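Local structure of putative ABC transporter subunit, substrate-binding component (Rhodopseudomonas palustris, 4EVS) at residues Q74-L79 and A95-V100; V100-A105 and V286-G291; S339-E344 and I357-D362. The protein binds 4-hydroxybenzoate and, as the solute-binding component of an ABC transporter, probably delivers benzoate derivatives for uptake. All coordinates share one frame; numbering follows the deposited sequence.

Contact 1 (Q74-L79 and A95-V100)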
# COMPACT_ATOMS: atom_id res chain seq x y z
N GLN A 74 -5.91 6.66 -21.97
CA GLN A 74 -6.42 7.86 -21.33
C GLN A 74 -6.07 7.93 -19.85
O GLN A 74 -6.06 9.02 -19.31
CB GLN A 74 -7.95 7.99 -21.48
CG GLN A 74 -8.42 8.51 -22.80
CD GLN A 74 -9.87 8.98 -22.74
OE1 GLN A 74 -10.37 9.33 -21.69
NE2 GLN A 74 -10.50 9.05 -23.87
N TYR A 75 -5.75 6.80 -19.22
CA TYR A 75 -5.43 6.71 -17.80
C TYR A 75 -4.34 5.69 -17.61
O TYR A 75 -4.27 4.70 -18.35
CB TYR A 75 -6.68 6.30 -16.96
CG TYR A 75 -7.84 7.25 -17.16
CD1 TYR A 75 -8.76 7.06 -18.18
CD2 TYR A 75 -7.99 8.37 -16.33
CE1 TYR A 75 -9.78 7.97 -18.39
CE2 TYR A 75 -9.04 9.28 -16.54
CZ TYR A 75 -9.91 9.08 -17.57
OH TYR A 75 -10.88 10.04 -17.77
N ILE A 76 -3.48 5.96 -16.62
CA ILE A 76 -2.51 5.01 -16.12
C ILE A 76 -2.87 4.70 -14.68
O ILE A 76 -3.30 5.59 -13.93
CB ILE A 76 -1.07 5.60 -16.16
CG1 ILE A 76 -0.63 5.67 -17.62
CG2 ILE A 76 -0.04 4.76 -15.38
CD1 ILE A 76 0.60 6.48 -17.91
N ALA A 77 -2.64 3.47 -14.26
CA ALA A 77 -2.89 3.09 -12.88
C ALA A 77 -1.84 2.09 -12.44
O ALA A 77 -1.22 1.41 -13.24
CB ALA A 77 -4.29 2.48 -12.72
N GLY A 78 -1.64 2.02 -11.14
CA GLY A 78 -0.78 1.00 -10.57
C GLY A 78 0.35 1.60 -9.79
O GLY A 78 0.15 2.48 -8.92
N LEU A 79 1.54 1.12 -10.13
CA LEU A 79 2.84 1.52 -9.57
C LEU A 79 3.04 1.02 -8.16
O LEU A 79 2.64 1.66 -7.16
CB LEU A 79 3.04 3.03 -9.68
CG LEU A 79 3.16 3.61 -11.09
CD1 LEU A 79 4.38 3.01 -11.86
CD2 LEU A 79 1.89 3.55 -11.98
N ALA A 95 1.12 14.53 -21.35
CA ALA A 95 0.39 13.44 -22.06
C ALA A 95 -1.13 13.59 -21.93
O ALA A 95 -1.89 12.90 -22.64
CB ALA A 95 0.82 12.05 -21.58
N LYS A 96 -1.57 14.46 -21.04
CA LYS A 96 -2.97 14.62 -20.69
C LYS A 96 -3.60 13.31 -20.18
O LYS A 96 -4.73 12.96 -20.50
CB LYS A 96 -3.78 15.26 -21.82
CG LYS A 96 -3.28 16.63 -22.22
CD LYS A 96 -4.19 17.30 -23.24
CE LYS A 96 -3.84 18.79 -23.44
NZ LYS A 96 -4.56 19.50 -24.56
N VAL A 97 -2.87 12.63 -19.31
CA VAL A 97 -3.24 11.31 -18.75
C VAL A 97 -3.10 11.30 -17.25
O VAL A 97 -2.00 11.41 -16.78
CB VAL A 97 -2.31 10.21 -19.35
CG1 VAL A 97 -2.46 8.89 -18.67
CG2 VAL A 97 -2.52 10.08 -20.88
N PRO A 98 -4.19 11.08 -16.51
CA PRO A 98 -4.04 10.92 -15.09
C PRO A 98 -3.46 9.60 -14.69
O PRO A 98 -3.57 8.64 -15.43
CB PRO A 98 -5.47 11.03 -14.56
CG PRO A 98 -6.21 11.73 -15.62
CD PRO A 98 -5.61 11.19 -16.87
N MSE A 99 -2.84 9.58 -13.51
CA MSE A 99 -2.33 8.38 -12.87
C MSE A 99 -3.07 8.11 -11.56
O MSE A 99 -3.11 8.97 -10.67
CB MSE A 99 -0.83 8.49 -12.60
CG MSE A 99 -0.24 7.28 -11.88
SE MSE A 99 1.69 7.22 -11.76
CE MSE A 99 1.99 8.74 -10.65
N VAL A 100 -3.66 6.93 -11.44
CA VAL A 100 -4.27 6.50 -10.20
C VAL A 100 -3.28 5.55 -9.54
O VAL A 100 -3.07 4.42 -10.03
CB VAL A 100 -5.63 5.81 -10.42
CG1 VAL A 100 -6.29 5.47 -9.13
CG2 VAL A 100 -6.53 6.69 -11.23
O HOH W 1 -7.01 11.43 -19.98
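Gln-74 meets Pro-98 and Lys-96 through its carbonyl. Pro-98 CD lies 3.3 Å from Gln-74 O, and one water donates to both Gln-74 O and Lys-96 O, bridging the two segments at this end. Lys-96 takes positive phi in a Schellman motif closing the preceding helix. Tyr-75 follows with CG anti to its carbonyl carbon (chi1 -57°), which brings one ring side, CD2 and CE2, obliquely against the Pro-98 ring, CD2 to CD 3.7 Å. An alanine in place of Tyr-75 would probably open a gap between Pro-98 and helix 283-302 where the ring had been. Ile-76 carries the backbone pairing: its N-H points straight at Pro-98 O (2.9 Å, 179°), and its own O receives Val-100 N. Its side chain, on the same face as Met-99, crosses that of Val-97 at about a right angle, CG1 to CG1 3.8 Å; branched chains suit this buried strand. Ala-77, on the other face, brings CB to 4.3 Å from Val-100 CB and also touches Leu-102, a place that suits a small methyl. Gly-78 N donates to Val-100 O at 3.0 Å; its backbone angles would jam a CB against the preceding carbonyl, so only glycine fits comfortably. Leu-79 then crosses the selenomethionine Met-99 at about a right angle, CD2 to SE 3.7 Å; Met-99 has CG anti to the backbone N (chi1 178°) and runs on extended, which carries SE to the leucine. Together the strands form the parallel pair of a beta-alpha-beta crossover, joined through helices 82-88 and 92-95. Strand 5-12 pairs with the other edge of 75-78 through Gly-9; Tyr-75 and Val-100 pack on helix 283-302, while Leu-79 and Met-99 lie against helix 82-88.

Contact 2 (V100-A105 and V286-G291). With PHB (p-hydroxybenzoic acid), chain I; SO4 (sulfate ion), chain D.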
# COMPACT_ATOMS: atom_id res chain seq x y z
N VAL A 100 -3.66 6.93 -11.44
CA VAL A 100 -4.27 6.50 -10.20
C VAL A 100 -3.28 5.55 -9.54
O VAL A 100 -3.07 4.42 -10.03
CB VAL A 100 -5.63 5.81 -10.42
CG1 VAL A 100 -6.29 5.47 -9.13
CG2 VAL A 100 -6.53 6.69 -11.23
N VAL A 101 -2.65 5.98 -8.46
CA VAL A 101 -1.62 5.21 -7.77
C VAL A 101 -2.27 4.18 -6.84
O VAL A 101 -3.08 4.54 -5.98
CB VAL A 101 -0.66 6.13 -7.00
CG1 VAL A 101 0.26 5.31 -6.13
CG2 VAL A 101 0.14 7.04 -7.96
N LEU A 102 -1.95 2.91 -7.07
CA LEU A 102 -2.56 1.79 -6.34
C LEU A 102 -1.67 1.15 -5.30
O LEU A 102 -2.06 0.16 -4.67
CB LEU A 102 -3.05 0.74 -7.34
CG LEU A 102 -3.90 1.19 -8.56
CD1 LEU A 102 -4.27 0.02 -9.50
CD2 LEU A 102 -5.12 2.01 -8.14
N ASN A 103 -0.47 1.67 -5.14
CA ASN A 103 0.36 1.25 -4.01
C ASN A 103 1.36 2.31 -3.55
O ASN A 103 1.27 2.78 -2.41
CB ASN A 103 1.07 -0.06 -4.25
CG ASN A 103 1.67 -0.59 -2.94
OD1 ASN A 103 0.93 -1.09 -2.09
ND2 ASN A 103 2.98 -0.45 -2.78
N ALA A 104 2.31 2.67 -4.41
CA ALA A 104 3.45 3.53 -4.08
C ALA A 104 3.04 4.58 -3.03
O ALA A 104 2.17 5.40 -3.29
CB ALA A 104 3.98 4.21 -5.31
N ALA A 105 3.70 4.54 -1.87
CA ALA A 105 3.19 5.11 -0.62
C ALA A 105 3.97 6.30 -0.09
O ALA A 105 3.64 6.79 0.99
CB ALA A 105 3.10 3.99 0.41
N VAL A 286 -7.58 -4.17 -2.98
CA VAL A 286 -8.57 -3.16 -2.59
C VAL A 286 -8.22 -1.78 -3.16
O VAL A 286 -9.11 -1.03 -3.60
CB VAL A 286 -8.85 -3.10 -1.05
CG1 VAL A 286 -7.77 -2.34 -0.28
CG2 VAL A 286 -10.20 -2.41 -0.82
N ALA A 287 -6.94 -1.47 -3.26
CA ALA A 287 -6.54 -0.18 -3.87
C ALA A 287 -6.99 -0.17 -5.31
O ALA A 287 -7.46 0.87 -5.80
CB ALA A 287 -5.04 0.05 -3.75
N ALA A 288 -6.82 -1.32 -6.01
CA ALA A 288 -7.22 -1.43 -7.42
C ALA A 288 -8.71 -1.35 -7.60
O ALA A 288 -9.20 -0.71 -8.56
CB ALA A 288 -6.65 -2.72 -8.04
N TYR A 289 -9.47 -1.99 -6.70
CA TYR A 289 -10.91 -1.93 -6.77
C TYR A 289 -11.40 -0.50 -6.64
O TYR A 289 -12.22 -0.02 -7.47
CB TYR A 289 -11.50 -2.83 -5.68
CG TYR A 289 -12.99 -3.01 -5.67
CD1 TYR A 289 -13.57 -3.99 -6.43
CD2 TYR A 289 -13.81 -2.24 -4.90
CE1 TYR A 289 -14.92 -4.22 -6.40
CE2 TYR A 289 -15.19 -2.46 -4.85
CZ TYR A 289 -15.74 -3.43 -5.64
OH TYR A 289 -17.10 -3.68 -5.66
N ASP A 290 -10.92 0.22 -5.64
CA ASP A 290 -11.29 1.61 -5.46
C ASP A 290 -10.70 2.50 -6.54
O ASP A 290 -11.30 3.49 -6.92
CB ASP A 290 -10.84 2.10 -4.08
CG ASP A 290 -11.69 1.52 -2.94
OD1 ASP A 290 -12.93 1.57 -3.07
OD2 ASP A 290 -11.12 1.03 -1.93
N GLY A 291 -9.53 2.14 -7.08
CA GLY A 291 -8.98 2.86 -8.22
C GLY A 291 -9.86 2.76 -9.43
O GLY A 291 -10.04 3.75 -10.12
C1' PHB I . 6.70 1.80 -2.16
O1' PHB I . 7.74 1.61 -2.84
O2' PHB I . 6.16 2.94 -2.01
C1 PHB I . 6.13 0.63 -1.42
C2 PHB I . 6.32 -0.65 -1.87
C3 PHB I . 5.82 -1.72 -1.15
C4 PHB I . 5.04 -1.53 -0.01
C5 PHB I . 4.79 -0.22 0.41
C6 PHB I . 5.35 0.84 -0.30
O4 PHB I . 4.55 -2.60 0.66
S SO4 D . -19.92 -1.38 -4.46
O1 SO4 D . -18.75 -1.62 -5.33
O2 SO4 D . -20.05 0.03 -4.12
O3 SO4 D . -21.10 -1.74 -5.25
O4 SO4 D . -19.93 -2.10 -3.19
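Beyond the touch of Leu-102 on Ala-287, the Tyr-289 ring has sulfate O1 at its edge, near the ring plane, held by its OH at 2.7 Å, and it meets Phe-267 and Trp-32 edge-to-face. Asn-103 ND2 lies over one face of the p-hydroxybenzoate ring, 3.5 Å from C2, while Ala-105 N donates almost straight to carboxylate O2' (2.9 Å, 169°). Asparagine suits this place because its amide N donates to Tyr-80 O, which helps hold it over the ring.

The packing has no polar bond across it and is tight at one point: Ala-287 CB is 3.1 Å from Leu-102 O, where little more than a methyl fits. Leu-102 CG, anti to its carbonyl carbon (chi1 -49°), sends CD1 to Ala-288 CB at 3.9 Å and CD2 to Ala-287 O at 3.5 Å, with Gly-291 CA next to it. A CB on Gly-291 would clash with CD2 and crowd Val-100 CG1, 3.9 Å from Gly-291 CA; glycine therefore lets the strand end approach. The end of strand 99-101 and the first residue of the loop to the ligand rest on helix 283-302; helix 19-36 adds Phe-25 against Leu-102, and strand 116-118 adds Val-117 against Val-100.

Contact 3 (S339-E344 and I357-D362)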
# COMPACT_ATOMS: atom_id res chain seq x y z
N SER A 339 -9.51 5.06 7.64
CA SER A 339 -9.10 4.52 8.92
C SER A 339 -7.77 3.78 8.78
O SER A 339 -7.45 3.19 7.76
CB SER A 339 -10.12 3.54 9.47
OG SER A 339 -11.36 4.18 9.71
N VAL A 340 -7.00 3.80 9.86
CA VAL A 340 -5.82 2.96 10.04
C VAL A 340 -6.14 2.10 11.25
O VAL A 340 -6.54 2.61 12.30
CB VAL A 340 -4.53 3.80 10.26
CG1 VAL A 340 -3.34 2.89 10.72
CG2 VAL A 340 -4.21 4.67 8.98
N TYR A 341 -6.00 0.81 11.08
CA TYR A 341 -6.33 -0.16 12.10
C TYR A 341 -5.08 -0.69 12.73
O TYR A 341 -4.07 -0.90 12.07
CB TYR A 341 -7.10 -1.34 11.50
CG TYR A 341 -8.37 -0.94 10.74
CD1 TYR A 341 -9.61 -0.86 11.38
CD2 TYR A 341 -8.33 -0.63 9.38
CE1 TYR A 341 -10.77 -0.50 10.66
CE2 TYR A 341 -9.49 -0.29 8.67
CZ TYR A 341 -10.70 -0.20 9.31
OH TYR A 341 -11.87 0.14 8.65
N LEU A 342 -5.13 -0.94 14.03
CA LEU A 342 -4.14 -1.79 14.65
C LEU A 342 -4.61 -3.23 14.51
O LEU A 342 -5.79 -3.54 14.76
CB LEU A 342 -4.05 -1.52 16.14
CG LEU A 342 -3.06 -2.36 16.97
CD1 LEU A 342 -1.61 -2.17 16.53
CD2 LEU A 342 -3.21 -2.05 18.46
N ARG A 343 -3.68 -4.09 14.15
CA ARG A 343 -3.93 -5.50 14.02
C ARG A 343 -2.87 -6.31 14.72
O ARG A 343 -1.73 -5.85 14.99
CB ARG A 343 -3.94 -5.97 12.55
CG ARG A 343 -4.76 -5.11 11.56
CD ARG A 343 -3.91 -3.97 10.92
NE ARG A 343 -2.78 -4.57 10.21
CZ ARG A 343 -2.87 -5.23 9.08
NH1 ARG A 343 -3.99 -5.14 8.36
NH2 ARG A 343 -1.81 -5.82 8.58
N GLU A 344 -3.25 -7.54 15.03
CA GLU A 344 -2.34 -8.51 15.60
C GLU A 344 -2.47 -9.80 14.83
O GLU A 344 -3.61 -10.22 14.49
CB GLU A 344 -2.75 -8.74 17.06
CG GLU A 344 -1.86 -9.63 17.83
CD GLU A 344 -2.29 -9.77 19.29
OE1 GLU A 344 -3.09 -8.95 19.77
OE2 GLU A 344 -1.83 -10.73 19.93
N ILE A 357 -7.95 -4.91 15.89
CA ILE A 357 -8.26 -4.78 17.28
C ILE A 357 -8.43 -3.32 17.77
O ILE A 357 -8.83 -3.10 18.92
CB ILE A 357 -7.22 -5.54 18.17
CG1 ILE A 357 -5.79 -4.97 17.99
CG2 ILE A 357 -7.29 -7.04 17.94
CD1 ILE A 357 -4.78 -5.57 19.00
N GLU A 358 -8.14 -2.34 16.91
CA GLU A 358 -8.40 -0.94 17.21
C GLU A 358 -8.48 -0.18 15.89
O GLU A 358 -7.85 -0.57 14.91
CB GLU A 358 -7.28 -0.40 18.11
CG GLU A 358 -7.52 0.98 18.67
CD GLU A 358 -6.41 1.45 19.59
OE1 GLU A 358 -5.40 0.72 19.74
OE2 GLU A 358 -6.56 2.57 20.14
N THR A 359 -9.27 0.89 15.88
CA THR A 359 -9.48 1.73 14.70
C THR A 359 -9.03 3.14 15.05
O THR A 359 -9.39 3.69 16.09
CB THR A 359 -10.96 1.75 14.32
OG1 THR A 359 -11.39 0.40 14.02
CG2 THR A 359 -11.21 2.61 13.07
N PHE A 360 -8.30 3.76 14.13
CA PHE A 360 -7.95 5.20 14.19
C PHE A 360 -8.60 5.87 12.95
O PHE A 360 -8.15 5.66 11.81
CB PHE A 360 -6.44 5.39 14.19
CG PHE A 360 -5.75 4.76 15.33
CD1 PHE A 360 -5.59 5.46 16.51
CD2 PHE A 360 -5.27 3.46 15.26
CE1 PHE A 360 -4.94 4.87 17.57
CE2 PHE A 360 -4.65 2.88 16.36
CZ PHE A 360 -4.47 3.60 17.49
N LYS A 361 -9.70 6.59 13.17
CA LYS A 361 -10.53 7.08 12.06
C LYS A 361 -9.89 8.24 11.34
O LYS A 361 -9.16 9.03 11.95
CB LYS A 361 -11.89 7.52 12.58
CG LYS A 361 -12.69 6.42 13.24
CD LYS A 361 -13.54 5.71 12.24
CE LYS A 361 -14.72 6.57 11.81
NZ LYS A 361 -14.86 6.57 10.34
N ASP A 362 -10.22 8.39 10.06
CA ASP A 362 -10.04 9.63 9.32
C ASP A 362 -8.59 10.11 9.32
O ASP A 362 -8.31 11.29 9.56
CB ASP A 362 -10.98 10.71 9.89
CG ASP A 362 -12.45 10.33 9.76
OD1 ASP A 362 -12.84 9.85 8.66
OD2 ASP A 362 -13.20 10.51 10.74
O HOH W 2 -12.29 6.66 9.00
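Val-340 and Phe-360 exchange two backbone bonds, Val-340 N to Phe-360 O 2.9 Å and Phe-360 N to Val-340 O 2.8 Å, in strands that run antiparallel at 163°. Phe-360 keeps its ring edge-on to the strand opposite, Val-340 O lying in the ring plane 3.3 Å from CD2, and the ring also reaches Val-133 of helix 123-136. Leu-342 uses CD2 to touch Ile-357 CD1 at 3.9 Å and the carboxylate end of Glu-358, crossing both obliquely.

The strands are the arms of the beta hairpin 335-348 and 351-363, interrupted here by a classic bulge: Ile-357 and Glu-358 both face Leu-342, whose O accepts Ile-357 N at 2.8 Å and Glu-358 N only weakly.

On the other face Tyr-341 and Thr-359 lie side by side, with CD1 3.4 Å from OG1. A tyrosine suits the buried inner strand because its ring fills space while its hydroxyl still reaches Arg-324 O; small, polar Thr-359 suits the exposed one. Nearer the end of the pairing, Ser-339 OG, Lys-361 NZ and Asp-362 N converge on one water, which accepts from NZ at 2.9 Å; bends at chi2 (-90°) and chi3 (-73°) curl the lysine chain so that NZ meets it.

Overall arrangement
Contacts 1 and 2 are buried and continuous: they share Val-100 and strand 99-101, and Gly-78 O probably bonds to Leu-102 N where they touch. Contact 1 pairs parallel strands within the six-stranded sheet, whereas contact 2 packs the end of one of them on a helix by apolar contact, close to the bound 4-hydroxybenzoate. Contact 3 belongs to the other, nine-stranded sheet and lies across the chain's centre from contact 1, their nearest atoms about 17 Å apart. Only partly buried, it pairs antiparallel strands and mixes apolar packing with charged, polar and water-linked side chains. Two sheets around a ligand pocket fit the two-lobed periplasmic binding fold.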